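Alkylpurine DNA glycosylase AlkC (Pseudomonas fluorescens, PDB 5VHV) excises alkylated purines from DNA in base excision repair, working as a glycosylase that does not flip the damaged nucleotide out of the duplex. Local coordinates at residues L79-G82 / F83-L86; Y109-F113 / G114-F118; H196-D199 / I200-D203; T222-I225 / A226-L230; P62-Y65 / P66-L69. All coordinates share one frame; numbering follows the deposited sequence.

Five local contacts illustrate how contacts between residues a few positions apart serve different places in one fold. Contacts 3 and 4, on helices 187-201 and 220-229, touch each other through Leu197, Ala229 and Ile225; contact 3 is the buried one, yet a polar edge of it grips a DNA phosphate, while contact 4 stacks two aromatic rings, of which His228 packs on a DNA phosphate. Contacts 1 and 2 also touch, Leu86 CD2 lying 3.3 Å from Ser115 O, and there loops take over from regular helix for much of the chain, with serine and threonine hydroxyls taking up backbone N-H groups. Contact 5, its centre about 34 Å from the centre of the chain, is the most peripheral: a polar helix start with an aromatic side facing neighbouring helices.

Contact 1 of 5, residues L79-G82 / F83-L86; sequences LNSG and FVSL. With 9B4 ((2R,5R,13R,16R)-9-(hydroxymethyl)-9-{[(2R)-2-hydroxypropoxy]methyl}-5,13-dimethyl-4,7,11,14-tetraoxaheptadecane-2,16-diol), chain L.
From Ser81 to Val84 the backbone folds back sharply, bringing their CA atoms within 5.2 Å, and this turn, which joins helices 65-75 and 87-95 of the HEAT-like repeat fold, leads into the 3-10 segment 84-86. The turn is held by two polar atoms of one residue. With its hydroxyl opposite its own N (chi1 165°), Ser81 reaches forward, and OG receives the Val84 N-H at 3.0 Å in an almost straight bond (174°). The carbonyl oxygen of Ser81 is gripped twice by Ser85: the backbone N approaches at 3.2 Å and OG at 2.7 Å, coming from opposite faces of the carbonyl plane. Because Ser85 OG is rotated next to its own N (chi1 -59°), both donors of that residue converge on one acceptor. A weak bond from Ser85 N to Gly82 O supplements them.

Apolar groups flank this polar knot. One methyl branch of Leu79, CD1, rests against Ser85 OG, and Val84 CG2 sits beside Ser81 CB. Val84 also packs on Ile8 and Phe9, and Asn80 OD1 accepts a hydrogen bond from Arg13, which fixes the turn against the N-terminal part of the chain. Toward the ligand, Phe83 and Leu86 lean together, Leu86 CD1 lying 3.8 Å above the phenyl plane toward its rim. With Gly82, and with Leu5 and Trp160, they border the pocket occupied by the branched polyether 9B4, probably an additive. Its O14 approaches the edge of the Phe83 ring, and Leu86 CD2 touches its carbon C15 at 3.8 Å.

Contact 2 of 5, residues Y109-F113 / G114-F118; sequences YFTTF and GSAEF
An ST turn at Ser115 follows the end of helix 100-110 in this HEAT-like repeat fold, and Thr111 ties the helical side to it through the backbone of Ala116. Thr111 OG1 receives the Ala116 N-H at 2.9 Å and 162°. The threonine turns its hydroxyl opposite its own N (chi1 -157°), toward the oncoming loop, while CB packs against the Ala116 methyl 3.8 Å away. Both residues also press on Leu149 of helix 144-152.

Phe110 O collects two backbone donors: Phe113 N at 2.9 Å and, weakly, Gly114 N. The backbone then changes course at Gly114, which leaves the helical path. Phe110 O also lies at the edge of the Phe113 ring, in its plane, and Phe113 CE2 stands 3.6 Å above one face of Tyr109, near the rim. Tyr109 in turn stacks with Tyr73 and donates its hydroxyl to that residue's carbonyl, so the aromatic cluster binds the helix end to helix 65-75.

In the ST turn, Ser115 OG works both ways: it accepts from Glu117 N at 3.1 Å and donates a hydrogen bond to the carboxylate of the same residue. A salt bridge with Arg148 holds that carboxylate from outside the turn. The bond from Ser115 OG to Glu117 OE2 measures 2.6 Å and uses the anti lone pair of the oxygen.

Contact 3 of 5, residues H196-D199 / I200-D203; sequences HLND and ITKD. With nucleotides of chain C.
Ile200 meets His196 one turn back on helix 187-201: its N donates to His196 O, and its CD1 lies at the imidazole edge, 3.7 Å from His196 CD2. The same methyl approaches Leu197 CD2, extending an apolar side that continues onto Leu178 and Val208. Thr201 places its hydroxyl between its own N and carbonyl (chi1 68°), directing it back along the helix; OG1 donates to Asn198 O at 2.7 Å, in the carbonyl plane and on a lone pair.

Lys202 bonds through its N to Asp199 O, from well above that carbonyl plane. Its side chain, bent at chi2 and chi4, curls back past Asn198 O and brings NZ to OP1 of DA6 of chain C at 2.7 Å. Asn198 ND2 reaches that oxygen at 2.9 Å, while its OD1 is taken by Ser232. A water accepting from Lys202 NZ lies 2.7 Å from Asp199 OD1, itself salt-bridged to Arg155. Asp203 OD2, paired with Arg157, accepts a hydrogen bond from a second water, which also donates to Asp199 O.

An amide and an ammonium meeting on one phosphate oxygen are consistent with this site holding the DNA by its backbone.

Contact 4 of 5, residues T222-I225 / A226-L230; sequences TAWI and ARHAL
Trp224 and His228, one helical turn apart, form the aromatic part of this contact: an offset stack with the tryptophan six-membered ring and the imidazole 4.1 Å apart at their centroids and planes inclined by 28°. His228 CD2 is set over the middle of the indole, 3.3 Å from Trp224 CE2. The two ring nitrogens, Trp224 NE1 and His228 NE2, approach to 3.2 Å, but the angle is too poor for a hydrogen bond; the indole meets the imidazole with its face. Trp224 CG points opposite its own N (chi1 -175°), which swings the ring to the side where His228 can lie over it. In addition, Trp224 O lies in the imidazole plane, at the CD2 edge.

Regular backbone bonds make up the second group. The N-H groups of Ala226, Arg227, His228 and Ala229 each donate to the carbonyl four residues earlier, the bond from Ala229 N to Ile225 O measuring 2.8 Å.

Apolar packing is the third. Ile225 CG2 lies against Leu197 CD1, and Ala229 meets Leu197 too, joining this helix to helix 187-201. With His228 packing on a DNA phosphate, the arrangement fits a helix lining the DNA-facing side of a HEAT-like repeat array.

Contact 5 of 5, residues P62-Y65 / P66-L69; sequences PLDY and PQTL
Gln67 and Asp64 grip each other in a capping box at the start of helix 65-75, and the glutamine side chain can be followed from its root. CB lies 3.1 Å from Asp64 OD1 and next to Leu63 CB. With CG beside the backbone N, chi1 -66° folds the chain back over the cap, pressing CG tightly against Asp64 OD1 at 2.9 Å. CD continues past the carboxyl group, the amide and carboxylate planes 46° apart. At the tip OE1 accepts from Asp64 N at 3.0 Å, in its carbonyl plane and on a lone pair. The return bond runs from Gln67 N to Asp64 OD1, 2.8 Å long and met nearly along the C-O axis.

The next residue doubles the link. Thr68 N and OG1 both donate to Asp64 O, the hydroxyl at 2.8 Å from above the carbonyl plane. One residue further on, Leu69 CG makes a CH-pi contact over one face of Tyr65, 4.1 Å from the ring centroid, while CD1 touches Tyr65 CE2. Tyr65 OH bonds to Ser103 of helix 100-110.

Two side chains exchanging backbone bonds satisfy N-H groups at the helix start that have no preceding turn to receive them. The helix N terminus would also be expected to favour the charged form of Asp64.

Contact 1 of 5, residues L79-G82 / F83-L86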
# COMPACT_ATOMS: atom_id res chain seq x y z
N LEU A 79 -1.68 -24.63 8.20
CA LEU A 79 -1.10 -24.14 6.96
C LEU A 79 0.26 -23.49 7.22
O LEU A 79 0.44 -22.80 8.22
CB LEU A 79 -2.03 -23.13 6.29
CG LEU A 79 -3.41 -23.69 5.90
CD1 LEU A 79 -4.26 -22.61 5.25
CD2 LEU A 79 -3.28 -24.87 4.98
N ASN A 80 1.20 -23.73 6.30
CA ASN A 80 2.58 -23.29 6.45
C ASN A 80 2.88 -21.93 5.81
O ASN A 80 4.05 -21.57 5.70
CB ASN A 80 3.54 -24.34 5.89
CG ASN A 80 3.35 -24.62 4.40
OD1 ASN A 80 2.81 -23.80 3.64
ND2 ASN A 80 3.81 -25.80 3.97
N SER A 81 1.85 -21.18 5.41
CA SER A 81 2.04 -19.89 4.74
C SER A 81 0.87 -18.95 5.03
O SER A 81 -0.29 -19.31 4.84
CB SER A 81 2.17 -20.08 3.23
OG SER A 81 1.99 -18.84 2.56
N GLY A 82 1.20 -17.72 5.44
CA GLY A 82 0.17 -16.71 5.65
C GLY A 82 -0.46 -16.22 4.36
O GLY A 82 -1.66 -15.96 4.30
N PHE A 83 0.34 -16.10 3.30
CA PHE A 83 -0.21 -15.72 2.00
C PHE A 83 -1.13 -16.80 1.46
O PHE A 83 -2.23 -16.51 0.97
CB PHE A 83 0.94 -15.44 1.03
CG PHE A 83 0.48 -14.91 -0.28
CD1 PHE A 83 0.32 -13.55 -0.47
CD2 PHE A 83 0.16 -15.77 -1.31
CE1 PHE A 83 -0.14 -13.05 -1.69
CE2 PHE A 83 -0.29 -15.28 -2.53
CZ PHE A 83 -0.43 -13.92 -2.71
N VAL A 84 -0.73 -18.07 1.57
CA VAL A 84 -1.60 -19.16 1.12
C VAL A 84 -2.93 -19.12 1.86
O VAL A 84 -3.99 -19.42 1.29
CB VAL A 84 -0.89 -20.51 1.29
CG1 VAL A 84 -1.89 -21.68 1.18
CG2 VAL A 84 0.18 -20.66 0.23
N SER A 85 -2.91 -18.74 3.14
CA SER A 85 -4.11 -18.72 3.96
C SER A 85 -5.16 -17.71 3.49
O SER A 85 -6.28 -17.74 4.00
CB SER A 85 -3.73 -18.43 5.42
OG SER A 85 -2.82 -19.44 5.87
N LEU A 86 -4.83 -16.84 2.53
CA LEU A 86 -5.85 -15.97 1.94
C LEU A 86 -7.04 -16.73 1.37
O LEU A 86 -8.12 -16.14 1.25
CB LEU A 86 -5.25 -15.11 0.83
CG LEU A 86 -4.23 -14.04 1.23
CD1 LEU A 86 -3.53 -13.46 -0.00
CD2 LEU A 86 -4.89 -12.96 2.03
C01 9B4 L . 4.25 -7.07 -6.79
C02 9B4 L . 4.08 -6.95 -5.27
C03 9B4 L . 4.09 -8.34 -4.67
C05 9B4 L . 3.76 -9.58 -2.75
C06 9B4 L . 4.11 -9.64 -1.27
C07 9B4 L . 3.30 -8.62 -0.48
C09 9B4 L . 1.14 -7.92 0.06
C10 9B4 L . -0.14 -8.54 0.62
C12 9B4 L . -0.93 -10.26 2.06
C13 9B4 L . -0.54 -11.04 3.32
C15 9B4 L . -1.54 -12.16 3.57
C16 9B4 L . -0.91 -9.13 -0.56
C17 9B4 L . 5.59 -9.33 -1.01
C23 9B4 L . 3.70 -11.06 -0.84
C25 9B4 L . 5.04 -12.56 0.27
C26 9B4 L . 5.13 -13.38 1.55
C27 9B4 L . 4.16 -12.88 2.62
C34 9B4 L . 2.94 -5.08 -4.36
C35 9B4 L . 2.01 -5.00 -3.16
C37 9B4 L . 1.76 -3.52 -2.86
O04 9B4 L . 3.91 -8.29 -3.27
O08 9B4 L . 1.94 -8.89 -0.57
O11 9B4 L . 0.16 -9.53 1.56
O14 9B4 L . 0.73 -11.60 3.16
O18 9B4 L . 6.47 -10.08 -1.81
O24 9B4 L . 4.20 -11.43 0.40
O28 9B4 L . 4.81 -14.69 1.17
O33 9B4 L . 2.87 -6.35 -4.93
O36 9B4 L . 0.82 -5.68 -3.45

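Contact 2 of 5, residues Y109-F113 / G114-F118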
# COMPACT_ATOMS: atom_id res chain seq x y z
N TYR A 109 -11.64 -14.32 12.78
CA TYR A 109 -10.75 -15.42 13.17
C TYR A 109 -9.65 -15.62 12.13
O TYR A 109 -8.46 -15.70 12.48
CB TYR A 109 -11.57 -16.69 13.33
CG TYR A 109 -10.74 -17.95 13.51
CD1 TYR A 109 -10.20 -18.26 14.74
CD2 TYR A 109 -10.50 -18.80 12.44
CE1 TYR A 109 -9.45 -19.43 14.93
CE2 TYR A 109 -9.75 -19.96 12.61
CZ TYR A 109 -9.24 -20.28 13.86
OH TYR A 109 -8.48 -21.42 14.03
N PHE A 110 -10.02 -15.73 10.86
CA PHE A 110 -9.03 -16.02 9.80
C PHE A 110 -8.02 -14.90 9.59
O PHE A 110 -6.90 -15.16 9.14
CB PHE A 110 -9.74 -16.31 8.47
CG PHE A 110 -10.46 -17.64 8.40
CD1 PHE A 110 -9.90 -18.80 8.93
CD2 PHE A 110 -11.68 -17.73 7.75
CE1 PHE A 110 -10.58 -20.01 8.84
CE2 PHE A 110 -12.36 -18.95 7.63
CZ PHE A 110 -11.82 -20.08 8.19
N THR A 111 -8.39 -13.64 9.87
CA THR A 111 -7.52 -12.53 9.49
C THR A 111 -6.19 -12.57 10.24
O THR A 111 -5.18 -12.07 9.71
CB THR A 111 -8.24 -11.19 9.69
OG1 THR A 111 -7.64 -10.19 8.85
CG2 THR A 111 -8.20 -10.72 11.14
N THR A 112 -6.13 -13.20 11.42
CA THR A 112 -4.85 -13.32 12.11
C THR A 112 -3.90 -14.31 11.43
O THR A 112 -2.68 -14.21 11.60
CB THR A 112 -5.07 -13.75 13.57
OG1 THR A 112 -5.61 -15.08 13.63
CG2 THR A 112 -6.04 -12.80 14.28
N PHE A 113 -4.41 -15.25 10.66
CA PHE A 113 -3.59 -16.22 9.96
C PHE A 113 -3.09 -15.71 8.62
O PHE A 113 -2.09 -16.20 8.10
CB PHE A 113 -4.41 -17.51 9.74
CG PHE A 113 -4.78 -18.19 11.02
CD1 PHE A 113 -3.91 -19.09 11.61
CD2 PHE A 113 -5.97 -17.88 11.67
CE1 PHE A 113 -4.23 -19.70 12.80
CE2 PHE A 113 -6.30 -18.50 12.87
CZ PHE A 113 -5.43 -19.40 13.44
N GLY A 114 -3.77 -14.73 8.06
CA GLY A 114 -3.20 -14.00 6.95
C GLY A 114 -3.76 -12.60 6.94
O GLY A 114 -3.26 -11.68 7.62
N SER A 115 -4.83 -12.44 6.18
CA SER A 115 -5.54 -11.18 6.13
C SER A 115 -6.88 -11.35 5.43
O SER A 115 -6.94 -11.91 4.33
CB SER A 115 -4.73 -10.13 5.40
OG SER A 115 -5.52 -8.97 5.21
N ALA A 116 -7.94 -10.81 6.02
CA ALA A 116 -9.27 -10.77 5.42
C ALA A 116 -9.51 -9.51 4.60
O ALA A 116 -10.66 -9.21 4.26
CB ALA A 116 -10.34 -10.94 6.51
N GLU A 117 -8.44 -8.79 4.23
CA GLU A 117 -8.60 -7.49 3.59
C GLU A 117 -9.30 -7.57 2.24
O GLU A 117 -9.99 -6.63 1.86
CB GLU A 117 -7.24 -6.81 3.40
CG GLU A 117 -6.32 -7.46 2.38
CD GLU A 117 -4.88 -6.99 2.56
OE1 GLU A 117 -4.39 -6.28 1.68
OE2 GLU A 117 -4.24 -7.35 3.58
N PHE A 118 -9.10 -8.66 1.48
CA PHE A 118 -9.81 -8.81 0.21
C PHE A 118 -11.24 -9.27 0.41
O PHE A 118 -12.17 -8.76 -0.23
CB PHE A 118 -9.04 -9.78 -0.69
CG PHE A 118 -7.62 -9.38 -0.90
CD1 PHE A 118 -7.34 -8.17 -1.52
CD2 PHE A 118 -6.58 -10.17 -0.46
CE1 PHE A 118 -6.04 -7.77 -1.69
CE2 PHE A 118 -5.27 -9.77 -0.63
CZ PHE A 118 -5.00 -8.57 -1.24

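Contact 3 of 5, residues H196-D199 / I200-D203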
# COMPACT_ATOMS: atom_id res chain seq x y z
N HIS A 196 -4.53 4.38 4.25
CA HIS A 196 -5.93 4.74 4.00
C HIS A 196 -6.06 6.25 3.80
O HIS A 196 -6.67 6.71 2.83
CB HIS A 196 -6.78 4.21 5.16
CG HIS A 196 -8.26 4.31 4.96
ND1 HIS A 196 -9.12 3.32 5.39
CD2 HIS A 196 -9.05 5.29 4.46
CE1 HIS A 196 -10.37 3.68 5.16
NE2 HIS A 196 -10.35 4.87 4.58
N LEU A 197 -5.44 7.04 4.67
CA LEU A 197 -5.49 8.49 4.51
C LEU A 197 -4.83 8.95 3.21
O LEU A 197 -5.37 9.81 2.51
CB LEU A 197 -4.85 9.17 5.72
CG LEU A 197 -5.70 9.12 6.99
CD1 LEU A 197 -4.83 9.46 8.19
CD2 LEU A 197 -6.88 10.05 6.91
N ASN A 198 -3.67 8.39 2.86
CA ASN A 198 -3.06 8.72 1.57
C ASN A 198 -3.99 8.40 0.41
O ASN A 198 -4.12 9.20 -0.53
CB ASN A 198 -1.71 7.99 1.45
CG ASN A 198 -1.00 8.29 0.16
OD1 ASN A 198 -0.70 9.45 -0.14
ND2 ASN A 198 -0.68 7.26 -0.59
N ASP A 199 -4.68 7.25 0.44
CA ASP A 199 -5.72 6.98 -0.56
C ASP A 199 -6.71 8.15 -0.66
O ASP A 199 -7.12 8.55 -1.75
CB ASP A 199 -6.54 5.72 -0.21
CG ASP A 199 -5.80 4.41 -0.41
OD1 ASP A 199 -4.63 4.33 -0.84
OD2 ASP A 199 -6.48 3.40 -0.12
N ILE A 200 -7.19 8.64 0.48
CA ILE A 200 -8.19 9.70 0.47
C ILE A 200 -7.63 10.94 -0.19
O ILE A 200 -8.37 11.67 -0.87
CB ILE A 200 -8.70 10.00 1.89
CG1 ILE A 200 -9.33 8.75 2.51
CG2 ILE A 200 -9.71 11.15 1.89
CD1 ILE A 200 -9.70 8.92 3.98
N THR A 201 -6.33 11.20 -0.01
CA THR A 201 -5.79 12.43 -0.56
C THR A 201 -5.87 12.44 -2.08
O THR A 201 -5.77 13.52 -2.68
CB THR A 201 -4.33 12.72 -0.14
OG1 THR A 201 -3.42 11.78 -0.73
CG2 THR A 201 -4.16 12.77 1.36
N LYS A 202 -6.04 11.27 -2.72
CA LYS A 202 -6.14 11.24 -4.17
C LYS A 202 -7.44 11.86 -4.66
O LYS A 202 -7.51 12.34 -5.80
CB LYS A 202 -6.03 9.80 -4.70
CG LYS A 202 -4.76 9.04 -4.23
CD LYS A 202 -3.49 9.88 -4.26
CE LYS A 202 -2.28 9.07 -3.77
NZ LYS A 202 -2.07 7.86 -4.62
N ASP A 203 -8.47 11.85 -3.83
CA ASP A 203 -9.79 12.36 -4.21
C ASP A 203 -10.29 13.50 -3.34
O ASP A 203 -11.10 14.29 -3.81
CB ASP A 203 -10.83 11.24 -4.18
CG ASP A 203 -10.60 10.24 -5.28
OD1 ASP A 203 -10.67 10.65 -6.45
OD2 ASP A 203 -10.31 9.08 -4.98
P DA C 6 0.89 5.79 -4.19
OP1 DA C 6 -0.09 6.50 -3.29
OP2 DA C 6 2.30 6.21 -4.27
O5' DA C 6 0.93 4.24 -3.88
C5' DA C 6 -0.27 3.55 -3.52
C4' DA C 6 -0.02 2.06 -3.47
O4' DA C 6 0.33 1.59 -4.80
C3' DA C 6 1.16 1.64 -2.56
O3' DA C 6 0.72 0.76 -1.52
C2' DA C 6 2.12 0.93 -3.49
C1' DA C 6 1.23 0.53 -4.64
N9 DA C 6 1.97 0.27 -5.86
C8 DA C 6 2.94 1.05 -6.43
N7 DA C 6 3.47 0.52 -7.51
C5 DA C 6 2.83 -0.71 -7.61
C6 DA C 6 2.96 -1.76 -8.52
N6 DA C 6 3.82 -1.75 -9.56
N1 DA C 6 2.15 -2.84 -8.36
C2 DA C 6 1.29 -2.84 -7.33
N3 DA C 6 1.10 -1.91 -6.40
C4 DA C 6 1.90 -0.86 -6.60
O HOH W 1 -3.13 5.51 -2.73
O HOH W 2 -9.65 8.05 -2.54

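Contact 4 of 5, residues T222-I225 / A226-L230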
# COMPACT_ATOMS: atom_id res chain seq x y z
N THR A 222 1.01 9.60 16.19
CA THR A 222 0.15 10.41 15.33
C THR A 222 0.98 11.21 14.33
O THR A 222 0.62 11.31 13.15
CB THR A 222 -0.72 11.31 16.20
OG1 THR A 222 -1.38 10.52 17.21
CG2 THR A 222 -1.77 12.05 15.37
N ALA A 223 2.11 11.78 14.78
CA ALA A 223 3.00 12.49 13.86
C ALA A 223 3.48 11.58 12.73
O ALA A 223 3.54 11.99 11.57
CB ALA A 223 4.20 13.06 14.61
N TRP A 224 3.83 10.33 13.06
CA TRP A 224 4.31 9.41 12.04
C TRP A 224 3.20 9.11 11.03
O TRP A 224 3.43 9.13 9.81
CB TRP A 224 4.80 8.11 12.68
CG TRP A 224 5.42 7.15 11.70
CD1 TRP A 224 6.75 7.00 11.42
CD2 TRP A 224 4.73 6.19 10.87
NE1 TRP A 224 6.93 6.01 10.46
CE2 TRP A 224 5.70 5.51 10.11
CE3 TRP A 224 3.38 5.85 10.70
CZ2 TRP A 224 5.37 4.49 9.20
CZ3 TRP A 224 3.05 4.85 9.77
CH2 TRP A 224 4.04 4.19 9.04
N ILE A 225 1.99 8.86 11.53
CA ILE A 225 0.86 8.64 10.63
C ILE A 225 0.68 9.85 9.72
O ILE A 225 0.46 9.71 8.51
CB ILE A 225 -0.43 8.35 11.43
CG1 ILE A 225 -0.32 6.98 12.13
CG2 ILE A 225 -1.64 8.37 10.52
CD1 ILE A 225 -1.51 6.64 13.01
N ALA A 226 0.76 11.06 10.29
CA ALA A 226 0.56 12.26 9.49
C ALA A 226 1.58 12.35 8.36
O ALA A 226 1.22 12.65 7.22
CB ALA A 226 0.64 13.50 10.38
N ARG A 227 2.86 12.11 8.66
CA ARG A 227 3.87 12.24 7.63
C ARG A 227 3.64 11.25 6.49
O ARG A 227 3.84 11.59 5.32
CB ARG A 227 5.28 12.04 8.20
CG ARG A 227 6.35 12.16 7.09
CD ARG A 227 7.78 12.33 7.59
NE ARG A 227 7.98 13.51 8.44
CZ ARG A 227 8.36 14.71 8.01
NH1 ARG A 227 8.60 14.96 6.73
NH2 ARG A 227 8.51 15.69 8.89
N HIS A 228 3.23 10.02 6.80
CA HIS A 228 3.05 9.03 5.75
C HIS A 228 1.69 9.15 5.07
O HIS A 228 1.58 8.83 3.88
CB HIS A 228 3.31 7.65 6.34
CG HIS A 228 4.74 7.49 6.72
ND1 HIS A 228 5.69 7.00 5.84
CD2 HIS A 228 5.42 7.85 7.84
CE1 HIS A 228 6.88 7.01 6.43
NE2 HIS A 228 6.74 7.53 7.64
N ALA A 229 0.69 9.66 5.77
CA ALA A 229 -0.61 9.96 5.17
C ALA A 229 -0.47 11.04 4.11
O ALA A 229 -1.14 11.00 3.08
CB ALA A 229 -1.58 10.43 6.25
N LEU A 230 0.36 12.04 4.39
CA LEU A 230 0.49 13.23 3.56
C LEU A 230 1.59 13.09 2.52
O LEU A 230 1.88 14.06 1.81
CB LEU A 230 0.78 14.44 4.43
CG LEU A 230 -0.36 14.89 5.37
CD1 LEU A 230 0.11 15.93 6.38
CD2 LEU A 230 -1.52 15.42 4.55

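Contact 5 of 5, residues P62-Y65 / P66-L69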
# COMPACT_ATOMS: atom_id res chain seq x y z
N PRO A 62 -18.73 -32.48 0.70
CA PRO A 62 -20.19 -32.67 0.71
C PRO A 62 -20.87 -32.20 1.99
O PRO A 62 -21.82 -32.82 2.47
CB PRO A 62 -20.33 -34.19 0.56
CG PRO A 62 -19.14 -34.70 1.29
CD PRO A 62 -18.03 -33.75 0.95
N LEU A 63 -20.38 -31.12 2.56
CA LEU A 63 -20.91 -30.57 3.79
C LEU A 63 -21.48 -29.19 3.53
O LEU A 63 -21.16 -28.54 2.52
CB LEU A 63 -19.82 -30.49 4.87
CG LEU A 63 -19.07 -31.79 5.17
CD1 LEU A 63 -17.95 -31.55 6.17
CD2 LEU A 63 -20.01 -32.87 5.66
N ASP A 64 -22.33 -28.73 4.43
CA ASP A 64 -22.89 -27.40 4.27
C ASP A 64 -21.89 -26.33 4.71
O ASP A 64 -20.74 -26.62 5.08
CB ASP A 64 -24.22 -27.29 5.01
CG ASP A 64 -24.08 -27.37 6.52
OD1 ASP A 64 -22.97 -27.22 7.08
OD2 ASP A 64 -25.13 -27.58 7.17
N TYR A 65 -22.32 -25.08 4.66
CA TYR A 65 -21.40 -23.98 4.93
C TYR A 65 -20.92 -23.96 6.38
O TYR A 65 -19.70 -23.93 6.61
CB TYR A 65 -22.05 -22.66 4.50
CG TYR A 65 -21.22 -21.44 4.78
CD1 TYR A 65 -20.07 -21.19 4.06
CD2 TYR A 65 -21.58 -20.53 5.77
CE1 TYR A 65 -19.30 -20.07 4.31
CE2 TYR A 65 -20.82 -19.41 6.02
CZ TYR A 65 -19.69 -19.17 5.30
OH TYR A 65 -18.90 -18.06 5.54
N PRO A 66 -21.80 -23.98 7.39
CA PRO A 66 -21.28 -24.02 8.77
C PRO A 66 -20.37 -25.21 9.04
O PRO A 66 -19.36 -25.06 9.72
CB PRO A 66 -22.55 -24.07 9.62
CG PRO A 66 -23.64 -23.53 8.74
CD PRO A 66 -23.27 -23.96 7.35
N GLN A 67 -20.72 -26.39 8.52
CA GLN A 67 -19.88 -27.57 8.73
C GLN A 67 -18.52 -27.42 8.07
O GLN A 67 -17.49 -27.78 8.65
CB GLN A 67 -20.59 -28.82 8.19
CG GLN A 67 -21.86 -29.22 8.92
CD GLN A 67 -22.63 -30.32 8.19
OE1 GLN A 67 -22.66 -30.38 6.95
NE2 GLN A 67 -23.24 -31.21 8.95
N THR A 68 -18.50 -26.87 6.85
CA THR A 68 -17.21 -26.65 6.20
C THR A 68 -16.39 -25.62 6.97
O THR A 68 -15.17 -25.78 7.13
CB THR A 68 -17.42 -26.22 4.74
OG1 THR A 68 -18.16 -27.24 4.04
CG2 THR A 68 -16.08 -26.03 4.04
N LEU A 69 -17.03 -24.56 7.48
CA LEU A 69 -16.29 -23.56 8.24
C LEU A 69 -15.61 -24.19 9.45
O LEU A 69 -14.47 -23.86 9.78
CB LEU A 69 -17.21 -22.42 8.69
CG LEU A 69 -17.56 -21.31 7.71
CD1 LEU A 69 -18.33 -20.24 8.47
CD2 LEU A 69 -16.33 -20.72 7.02